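Local coordinates for protein Alpha/beta fold hydrolase (PDB 6I8W) that hydrolyses membrane phospholipids as a membrane-bound phospholipase A of the alpha/beta hydrolase fold, and acts as a virulence factor of Pseudomonas aeruginosa, at residues 117-122 / 144-149; 180-185 / 227-232; 250-255 / 267-272. All coordinates share one frame; numbering follows the deposited sequence.

Overall arrangement
Following the chain from its N-terminal helix, contact 1 comes first: it closes a loop from helix 112-125, through strand 131-136 of the central sheet, to helix 138-149, which follows the probable nucleophile elbow. Contact 2 closes a longer, largely helical loop, setting the turn after helix 172-177 against helix 208-234 near a bound myristic acid. The chain returns to the sheet, where contact 3 packs strand 250-255 against segment 267-272, over a short loop. The three loops run in series, neither nesting nor crossing. Contact 1 ties two core helices together, contact 3 a helix to the sheet, and contact 2 a loop to a helix within the mainly helical region between strands 154-160 and 250-255.

Contact 1. Residues 117-122 / 144-149; sequences ERVANF and ALYAAR
Glu-117 and Arg-149 form a salt bridge between the two helices, with NH1 of Arg-149 2.9 Å from OE2 of Glu-117. The N-H...O angle is 143°, and OE2 receives the proton on its anti lone pair, pointing away from OE1. The oxygen lies near the edge of the guanidinium group but tilted from its plane. The Arg-149 chain runs extended from CG to NE, whereas Glu-117 bends at its second torsion. NH1 also donates to the carbonyl oxygen of Gly-113, and OE1 is hydrogen-bonded to NE2 of His-150.

Next to this bridge Tyr-146 reaches to the other helix. With CG anti to the backbone N (chi1 -172°), its ring comes up against Ala-120, whose CB sits over one face but offset toward the rim, 4.1 Å from the centroid, in a CH-pi contact, while its CA lies 3.7 Å from OH of Tyr-146. Val-119 approaches the same ring obliquely, CG1 resting 3.7 Å from CE2 of Tyr-146. The phenol OH is hydrogen-bonded to OE1 of Gln-153. Ala-120 and Tyr-146 are where the backbones come nearest, CA to CA 7.0 Å, and the axes of the short segments stay 9.7 Å apart, crossing at -69°.

The chemistry is divided: an ion pair with further partners at both ends borders a buried aromatic whose hydroxyl is satisfied and whose ring carries the apolar packing.

Contact 2. Residues 180-185 / 227-232; sequences GENPLV and QIFEQL
A type I beta turn from Asn-182 to Val-185, closed by a backbone bond from Val-185 N to Asn-182 O of 3.2 Å, presents Asn-182 and Leu-184 to Phe-229 on helix 208-234. The amide of Asn-182 and the phenyl ring meet from opposite directions. ND2 stands 3.3 Å above the ring plane, over its centre, and is 3.5 to 3.6 Å from each of the six ring carbons of Phe-229. The amide does not lie flat on the ring, the two planes being 55° apart. Phe-229 reaches out with CG anti to its own N (chi1 -165°), and CG of Asn-182 is likewise anti to its own backbone N.

What fixes the amide is its other end. OD1 of Asn-182 accepts from the backbone N of Leu-184 at 3.0 Å, an Asx turn, with the donor above the carbonyl plane. Leu-184 adds a looser apolar touch, CD1 coming obliquely to CE1 of Phe-229 at 4.2 Å; it also packs on Leu-195, and the nearest atoms of its side chain and a bound myristic acid are about 4 Å apart. Phe-71 meets the Phe-229 ring edge-to-face.

With its oxygen occupied by the turn, the amide points its nitrogen at the ring, where a partly positive NH2 probably gains from the pi electrons, joining turn to helix without a conventional hydrogen bond.

Contact 3. Residues 250-255 / 267-272; sequences TLLLWG and EVMRPL. With CO2 (carbon dioxide), chain G.
Leu-252 is the first residue of strand 250-255 to meet the segment 267-272, and it does so with both methyl groups. CD1 rests 3.9 Å from CB of Met-269 and 4.0 Å from the backbone N of Arg-270, so this branch packs against the start of the methionine side chain and the main chain just after it. CD2 turns instead to the far end of the same side chain, 3.9 Å from CE of Met-269. The two side chains run obliquely to one another, and Leu-252 touches Leu-159 of the neighbouring strand as well.

Leu-253 belongs to the other side of the sheet, where it packs with Leu-251 on helix 293-308. Trp-254 faces the methionine again. Its six-membered ring offers CZ3 to CE of Met-269 at 3.6 Å; CE comes obliquely to the ring, and the two side chains cross at about a right angle. The bend at the third torsion of Met-269 (chi3 -72°) swings CE against both Leu-252 and Trp-254. NE1 of Trp-254 donates to the carbonyl oxygen of Leu-261, which satisfies the indole N-H and helps fix the ring.

Past Arg-270, which leads outward and leans on Val-278, the chain runs on to Pro-271 and Leu-272. There a carbon dioxide molecule lies at the surface, its O2 3.4 Å from the carbonyl oxygen of Leu-272; Leu-273 and Lys-274 complete the site.

A largely apolar interface, with no hydrogen bond across it, thus seats helix 265-269 on the sheet, in the beta-alpha-beta crossover from strand 250-255 to its parallel neighbour 276-281, part of the alpha/beta hydrolase fold.

Contact 1. Residues 117-122 / 144-149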
loop_
_atom_site.group_PDB
_atom_site.type_symbol
_atom_site.label_atom_id
_atom_site.label_comp_id
_atom_site.label_asym_id
_atom_site.label_seq_id
_atom_site.Cartn_x
_atom_site.Cartn_y
_atom_site.Cartn_z
ATOM N N GLU A 117 10.084 -0.114 -12.090
ATOM C CA GLU A 117 11.510 0.142 -12.260
ATOM C C GLU A 117 12.089 0.976 -11.104
ATOM O O GLU A 117 13.216 0.743 -10.675
ATOM C CB GLU A 117 11.780 0.833 -13.597
ATOM C CG GLU A 117 11.489 -0.066 -14.771
ATOM C CD GLU A 117 12.000 -1.482 -14.547
ATOM O OE1 GLU A 117 13.220 -1.657 -14.328
ATOM O OE2 GLU A 117 11.173 -2.419 -14.571
ATOM N N ARG A 118 11.322 1.937 -10.600
ATOM C CA ARG A 118 11.758 2.708 -9.437
ATOM C C ARG A 118 11.949 1.795 -8.211
ATOM O O ARG A 118 12.884 1.982 -7.427
ATOM C CB ARG A 118 10.750 3.830 -9.117
ATOM C CG ARG A 118 10.602 4.906 -10.237
ATOM C CD ARG A 118 9.797 6.124 -9.747
ATOM N NE ARG A 118 9.678 7.154 -10.780
ATOM C CZ ARG A 118 8.539 7.497 -11.378
ATOM N NH1 ARG A 118 7.407 6.886 -11.044
ATOM N NH2 ARG A 118 8.533 8.452 -12.312
ATOM N N VAL A 119 11.062 0.818 -8.040
ATOM C CA VAL A 119 11.152 -0.081 -6.888
ATOM C C VAL A 119 12.410 -0.947 -6.999
ATOM O O VAL A 119 13.118 -1.160 -6.012
ATOM C CB VAL A 119 9.914 -0.986 -6.755
ATOM C CG1 VAL A 119 10.118 -1.990 -5.627
ATOM C CG2 VAL A 119 8.661 -0.162 -6.494
ATOM N N ALA A 120 12.703 -1.426 -8.203
ATOM C CA ALA A 120 13.927 -2.190 -8.425
ATOM C C ALA A 120 15.169 -1.330 -8.167
ATOM O O ALA A 120 16.126 -1.785 -7.547
ATOM C CB ALA A 120 13.960 -2.748 -9.828
ATOM N N ASN A 121 15.153 -0.090 -8.646
ATOM C CA ASN A 121 16.248 0.836 -8.377
ATOM C C ASN A 121 16.373 1.136 -6.872
ATOM O O ASN A 121 17.478 1.318 -6.354
ATOM C CB ASN A 121 16.049 2.154 -9.145
ATOM C CG ASN A 121 16.183 1.989 -10.652
ATOM O OD1 ASN A 121 16.758 1.019 -11.131
ATOM N ND2 ASN A 121 15.639 2.946 -11.404
ATOM N N PHE A 122 15.237 1.205 -6.190
ATOM C CA PHE A 122 15.216 1.399 -4.737
ATOM C C PHE A 122 15.857 0.213 -3.996
ATOM O O PHE A 122 16.633 0.401 -3.064
ATOM C CB PHE A 122 13.777 1.618 -4.243
ATOM C CG PHE A 122 13.605 1.491 -2.730
ATOM C CD1 PHE A 122 13.892 2.555 -1.880
ATOM C CD2 PHE A 122 13.126 0.315 -2.172
ATOM C CE1 PHE A 122 13.711 2.435 -0.488
ATOM C CE2 PHE A 122 12.952 0.187 -0.783
ATOM C CZ PHE A 122 13.245 1.241 0.050
ATOM N N ALA A 144 4.048 -7.480 -9.339
ATOM C CA ALA A 144 3.997 -8.527 -10.355
ATOM C C ALA A 144 4.914 -8.180 -11.531
ATOM O O ALA A 144 5.609 -9.051 -12.050
ATOM C CB ALA A 144 2.571 -8.748 -10.835
ATOM N N LEU A 145 4.944 -6.910 -11.933
ATOM C CA LEU A 145 5.796 -6.514 -13.062
ATOM C C LEU A 145 7.281 -6.605 -12.708
ATOM O O LEU A 145 8.097 -7.003 -13.533
ATOM C CB LEU A 145 5.461 -5.101 -13.544
ATOM C CG LEU A 145 4.116 -4.976 -14.255
ATOM C CD1 LEU A 145 3.833 -3.511 -14.578
ATOM C CD2 LEU A 145 4.072 -5.849 -15.514
ATOM N N TYR A 146 7.624 -6.226 -11.484
ATOM C CA TYR A 146 8.986 -6.384 -10.986
ATOM C C TYR A 146 9.402 -7.858 -11.105
ATOM O O TYR A 146 10.464 -8.172 -11.658
ATOM C CB TYR A 146 9.056 -5.885 -9.530
ATOM C CG TYR A 146 10.423 -5.788 -8.861
ATOM C CD1 TYR A 146 11.555 -6.386 -9.395
ATOM C CD2 TYR A 146 10.560 -5.113 -7.654
ATOM C CE1 TYR A 146 12.790 -6.297 -8.751
ATOM C CE2 TYR A 146 11.781 -5.015 -7.012
ATOM C CZ TYR A 146 12.889 -5.614 -7.558
ATOM O OH TYR A 146 14.098 -5.509 -6.901
ATOM N N ALA A 147 8.557 -8.756 -10.600
ATOM C CA ALA A 147 8.842 -10.192 -10.634
ATOM C C ALA A 147 8.965 -10.731 -12.060
ATOM O O ALA A 147 9.748 -11.648 -12.313
ATOM C CB ALA A 147 7.763 -10.976 -9.865
ATOM N N ALA A 148 8.186 -10.177 -12.987
ATOM C CA ALA A 148 8.214 -10.646 -14.372
ATOM C C ALA A 148 9.446 -10.116 -15.087
ATOM O O ALA A 148 9.995 -10.770 -15.969
ATOM C CB ALA A 148 6.949 -10.228 -15.112
ATOM N N ARG A 149 9.877 -8.920 -14.697
ATOM C CA ARG A 149 10.995 -8.247 -15.360
ATOM C C ARG A 149 12.358 -8.601 -14.777
ATOM O O ARG A 149 13.359 -8.584 -15.480
ATOM C CB ARG A 149 10.804 -6.734 -15.299
ATOM C CG ARG A 149 9.662 -6.227 -16.150
ATOM C CD ARG A 149 9.378 -4.779 -15.823
ATOM N NE ARG A 149 8.355 -4.204 -16.688
ATOM C CZ ARG A 149 7.937 -2.949 -16.593
ATOM N NH1 ARG A 149 8.449 -2.154 -15.658
ATOM N NH2 ARG A 149 7.005 -2.490 -17.418
#

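Contact 2. Residues 180-185 / 227-232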
loop_
_atom_site.group_PDB
_atom_site.type_symbol
_atom_site.label_atom_id
_atom_site.label_comp_id
_atom_site.label_asym_id
_atom_site.label_seq_id
_atom_site.Cartn_x
_atom_site.Cartn_y
_atom_site.Cartn_z
ATOM N N GLY A 180 -18.710 7.978 -13.164
ATOM C CA GLY A 180 -17.857 9.078 -12.756
ATOM C C GLY A 180 -17.665 9.176 -11.255
ATOM O O GLY A 180 -17.388 10.252 -10.723
ATOM N N GLU A 181 -17.798 8.049 -10.569
ATOM C CA GLU A 181 -17.606 8.021 -9.127
ATOM C C GLU A 181 -16.365 7.192 -8.810
ATOM O O GLU A 181 -16.155 6.119 -9.373
ATOM C CB GLU A 181 -18.830 7.436 -8.403
ATOM C CG GLU A 181 -18.650 7.352 -6.874
ATOM C CD GLU A 181 -19.801 6.661 -6.131
ATOM O OE1 GLU A 181 -20.885 6.454 -6.714
ATOM O OE2 GLU A 181 -19.616 6.324 -4.942
ATOM N N ASN A 182 -15.545 7.704 -7.901
ATOM C CA ASN A 182 -14.335 7.021 -7.473
ATOM C C ASN A 182 -14.160 7.230 -5.977
ATOM O O ASN A 182 -13.706 8.288 -5.541
ATOM C CB ASN A 182 -13.113 7.525 -8.258
ATOM C CG ASN A 182 -11.840 6.739 -7.933
ATOM O OD1 ASN A 182 -11.849 5.836 -7.095
ATOM N ND2 ASN A 182 -10.744 7.078 -8.611
ATOM N N PRO A 183 -14.552 6.225 -5.178
ATOM C CA PRO A 183 -14.416 6.319 -3.725
ATOM C C PRO A 183 -12.957 6.441 -3.285
ATOM O O PRO A 183 -12.711 6.867 -2.159
ATOM C CB PRO A 183 -15.031 5.003 -3.226
ATOM C CG PRO A 183 -15.938 4.570 -4.330
ATOM C CD PRO A 183 -15.263 5.004 -5.589
ATOM N N LEU A 184 -12.012 6.087 -4.155
ATOM C CA LEU A 184 -10.600 6.091 -3.764
ATOM C C LEU A 184 -10.008 7.495 -3.783
ATOM O O LEU A 184 -8.923 7.720 -3.257
ATOM C CB LEU A 184 -9.776 5.166 -4.665
ATOM C CG LEU A 184 -10.214 3.693 -4.742
ATOM C CD1 LEU A 184 -9.228 2.876 -5.576
ATOM C CD2 LEU A 184 -10.384 3.076 -3.367
ATOM N N VAL A 185 -10.723 8.437 -4.395
ATOM C CA VAL A 185 -10.299 9.827 -4.410
ATOM C C VAL A 185 -11.251 10.626 -3.525
ATOM O O VAL A 185 -12.421 10.791 -3.846
ATOM C CB VAL A 185 -10.286 10.420 -5.839
ATOM C CG1 VAL A 185 -9.928 11.886 -5.782
ATOM C CG2 VAL A 185 -9.285 9.675 -6.719
ATOM N N GLN A 227 -5.070 12.743 -10.575
ATOM C CA GLN A 227 -4.211 12.807 -11.760
ATOM C C GLN A 227 -3.440 11.493 -11.940
ATOM O O GLN A 227 -3.352 10.947 -13.040
ATOM C CB GLN A 227 -3.250 13.995 -11.644
ATOM C CG GLN A 227 -1.929 13.845 -12.381
ATOM C CD GLN A 227 -1.050 15.086 -12.240
ATOM O OE1 GLN A 227 0.155 15.045 -12.506
ATOM N NE2 GLN A 227 -1.653 16.197 -11.814
ATOM N N ILE A 228 -2.897 10.974 -10.847
ATOM C CA ILE A 228 -2.239 9.677 -10.898
ATOM C C ILE A 228 -3.228 8.588 -11.312
ATOM O O ILE A 228 -2.901 7.734 -12.135
ATOM C CB ILE A 228 -1.598 9.304 -9.549
ATOM C CG1 ILE A 228 -0.382 10.189 -9.272
ATOM C CG2 ILE A 228 -1.152 7.835 -9.551
ATOM C CD1 ILE A 228 0.286 9.880 -7.935
ATOM N N PHE A 229 -4.438 8.624 -10.757
ATOM C CA PHE A 229 -5.438 7.606 -11.082
ATOM C C PHE A 229 -5.745 7.621 -12.580
ATOM O O PHE A 229 -5.953 6.571 -13.192
ATOM C CB PHE A 229 -6.730 7.806 -10.280
ATOM C CG PHE A 229 -7.642 6.600 -10.295
ATOM C CD1 PHE A 229 -7.512 5.607 -9.341
ATOM C CD2 PHE A 229 -8.606 6.450 -11.283
ATOM C CE1 PHE A 229 -8.339 4.488 -9.361
ATOM C CE2 PHE A 229 -9.434 5.341 -11.312
ATOM C CZ PHE A 229 -9.301 4.354 -10.352
ATOM N N GLU A 230 -5.745 8.810 -13.172
ATOM C CA GLU A 230 -5.996 8.933 -14.606
ATOM C C GLU A 230 -4.867 8.304 -15.422
ATOM O O GLU A 230 -5.113 7.669 -16.448
ATOM C CB GLU A 230 -6.193 10.398 -14.996
ATOM C CG GLU A 230 -7.638 10.736 -15.280
ATOM C CD GLU A 230 -8.246 9.818 -16.325
ATOM O OE1 GLU A 230 -7.810 9.872 -17.496
ATOM O OE2 GLU A 230 -9.152 9.034 -15.970
ATOM N N GLN A 231 -3.630 8.473 -14.963
ATOM C CA GLN A 231 -2.499 7.785 -15.579
ATOM C C GLN A 231 -2.625 6.263 -15.456
ATOM O O GLN A 231 -2.285 5.531 -16.377
ATOM C CB GLN A 231 -1.184 8.240 -14.956
ATOM C CG GLN A 231 -0.791 9.670 -15.292
ATOM C CD GLN A 231 0.654 9.936 -14.943
ATOM O OE1 GLN A 231 1.483 9.030 -14.994
ATOM N NE2 GLN A 231 0.963 11.172 -14.569
ATOM N N LEU A 232 -3.108 5.783 -14.313
ATOM C CA LEU A 232 -3.252 4.343 -14.127
ATOM C C LEU A 232 -4.285 3.802 -15.119
ATOM O O LEU A 232 -4.173 2.667 -15.592
ATOM C CB LEU A 232 -3.647 4.005 -12.684
ATOM C CG LEU A 232 -2.626 4.307 -11.577
ATOM C CD1 LEU A 232 -3.223 4.050 -10.207
ATOM C CD2 LEU A 232 -1.360 3.473 -11.768
#

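Contact 3. Residues 250-255 / 267-272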
loop_
_atom_site.group_PDB
_atom_site.type_symbol
_atom_site.label_atom_id
_atom_site.label_comp_id
_atom_site.label_asym_id
_atom_site.label_seq_id
_atom_site.Cartn_x
_atom_site.Cartn_y
_atom_site.Cartn_z
ATOM N N THR A 250 4.264 -17.730 -6.252
ATOM C CA THR A 250 3.404 -16.562 -6.180
ATOM C C THR A 250 2.165 -16.860 -5.342
ATOM O O THR A 250 1.390 -17.767 -5.652
ATOM C CB THR A 250 2.978 -16.099 -7.594
ATOM O OG1 THR A 250 4.144 -15.743 -8.344
ATOM C CG2 THR A 250 2.045 -14.894 -7.521
ATOM N N LEU A 251 1.995 -16.093 -4.274
ATOM C CA LEU A 251 0.820 -16.205 -3.433
ATOM C C LEU A 251 -0.253 -15.253 -3.943
ATOM O O LEU A 251 0.006 -14.062 -4.122
ATOM C CB LEU A 251 1.159 -15.887 -1.976
ATOM C CG LEU A 251 -0.039 -15.818 -1.017
ATOM C CD1 LEU A 251 -0.768 -17.169 -0.942
ATOM C CD2 LEU A 251 0.432 -15.375 0.399
ATOM N N LEU A 252 -1.443 -15.791 -4.191
ATOM C CA LEU A 252 -2.620 -14.989 -4.514
ATOM C C LEU A 252 -3.488 -14.940 -3.272
ATOM O O LEU A 252 -4.041 -15.965 -2.876
ATOM C CB LEU A 252 -3.402 -15.601 -5.696
ATOM C CG LEU A 252 -2.560 -15.903 -6.927
ATOM C CD1 LEU A 252 -3.394 -16.543 -8.042
ATOM C CD2 LEU A 252 -1.876 -14.607 -7.414
ATOM N N LEU A 253 -3.597 -13.775 -2.639
ATOM C CA LEU A 253 -4.394 -13.681 -1.411
ATOM C C LEU A 253 -5.467 -12.607 -1.561
ATOM O O LEU A 253 -5.162 -11.478 -1.966
ATOM C CB LEU A 253 -3.497 -13.385 -0.196
ATOM C CG LEU A 253 -4.153 -13.388 1.195
ATOM C CD1 LEU A 253 -3.194 -13.853 2.303
ATOM C CD2 LEU A 253 -4.722 -11.987 1.537
ATOM N N TRP A 254 -6.710 -12.955 -1.215
ATOM C CA TRP A 254 -7.846 -12.051 -1.407
ATOM C C TRP A 254 -8.731 -11.990 -0.178
ATOM O O TRP A 254 -8.828 -12.965 0.567
ATOM C CB TRP A 254 -8.704 -12.497 -2.603
ATOM C CG TRP A 254 -8.921 -11.404 -3.629
ATOM C CD1 TRP A 254 -10.007 -10.574 -3.737
ATOM C CD2 TRP A 254 -8.027 -11.033 -4.686
ATOM N NE1 TRP A 254 -9.835 -9.706 -4.795
ATOM C CE2 TRP A 254 -8.627 -9.965 -5.388
ATOM C CE3 TRP A 254 -6.772 -11.492 -5.099
ATOM C CZ2 TRP A 254 -8.018 -9.357 -6.485
ATOM C CZ3 TRP A 254 -6.165 -10.882 -6.187
ATOM C CH2 TRP A 254 -6.789 -9.827 -6.868
ATOM N N GLY A 255 -9.364 -10.838 0.034
ATOM C CA GLY A 255 -10.535 -10.761 0.895
ATOM C C GLY A 255 -11.731 -11.110 0.030
ATOM O O GLY A 255 -11.904 -10.509 -1.024
ATOM N N GLU A 267 -9.105 -16.537 -10.512
ATOM C CA GLU A 267 -9.340 -17.514 -11.577
ATOM C C GLU A 267 -8.647 -17.108 -12.879
ATOM O O GLU A 267 -8.281 -17.956 -13.680
ATOM C CB GLU A 267 -10.843 -17.718 -11.807
ATOM C CG GLU A 267 -11.655 -17.934 -10.529
ATOM C CD GLU A 267 -11.219 -19.172 -9.744
ATOM O OE1 GLU A 267 -10.660 -20.115 -10.348
ATOM O OE2 GLU A 267 -11.442 -19.205 -8.516
ATOM N N VAL A 268 -8.452 -15.810 -13.086
ATOM C CA VAL A 268 -7.701 -15.353 -14.251
ATOM C C VAL A 268 -6.218 -15.687 -14.067
ATOM O O VAL A 268 -5.571 -16.171 -14.984
ATOM C CB VAL A 268 -7.863 -13.836 -14.481
ATOM C CG1 VAL A 268 -6.876 -13.336 -15.532
ATOM C CG2 VAL A 268 -9.298 -13.505 -14.877
ATOM N N MET A 269 -5.690 -15.442 -12.872
ATOM C CA MET A 269 -4.251 -15.511 -12.646
ATOM C C MET A 269 -3.708 -16.914 -12.413
ATOM O O MET A 269 -2.571 -17.224 -12.779
ATOM C CB MET A 269 -3.879 -14.624 -11.455
ATOM C CG MET A 269 -4.089 -13.144 -11.734
ATOM S SD MET A 269 -3.478 -12.146 -10.360
ATOM C CE MET A 269 -4.714 -12.484 -9.109
ATOM N N ARG A 270 -4.497 -17.735 -11.737
ATOM C CA ARG A 270 -4.045 -19.063 -11.342
ATOM C C ARG A 270 -3.503 -19.908 -12.522
ATOM O O ARG A 270 -2.368 -20.380 -12.442
ATOM C CB ARG A 270 -5.178 -19.775 -10.608
ATOM C CG ARG A 270 -4.755 -20.913 -9.757
ATOM C CD ARG A 270 -5.910 -21.311 -8.867
ATOM N NE ARG A 270 -5.953 -22.749 -8.683
ATOM C CZ ARG A 270 -7.065 -23.434 -8.450
ATOM N NH1 ARG A 270 -8.236 -22.808 -8.375
ATOM N NH2 ARG A 270 -7.002 -24.746 -8.301
ATOM N N PRO A 271 -4.279 -20.063 -13.628
ATOM C CA PRO A 271 -3.776 -20.830 -14.783
ATOM C C PRO A 271 -2.535 -20.233 -15.443
ATOM O O PRO A 271 -1.848 -20.926 -16.192
ATOM C CB PRO A 271 -4.938 -20.781 -15.790
ATOM C CG PRO A 271 -6.122 -20.373 -15.023
ATOM C CD PRO A 271 -5.618 -19.513 -13.903
ATOM N N LEU A 272 -2.295 -18.944 -15.221
ATOM C CA LEU A 272 -1.227 -18.237 -15.924
ATOM C C LEU A 272 0.088 -18.254 -15.150
ATOM O O LEU A 272 1.122 -17.866 -15.688
ATOM C CB LEU A 272 -1.650 -16.785 -16.216
ATOM C CG LEU A 272 -2.930 -16.575 -17.035
ATOM C CD1 LEU A 272 -3.289 -15.100 -17.097
ATOM C CD2 LEU A 272 -2.791 -17.144 -18.449
HETATM C C CO2 G . 1.921 -21.610 -16.826
HETATM O O1 CO2 G . 2.034 -22.561 -16.221
HETATM O O2 CO2 G . 1.806 -20.661 -17.433
#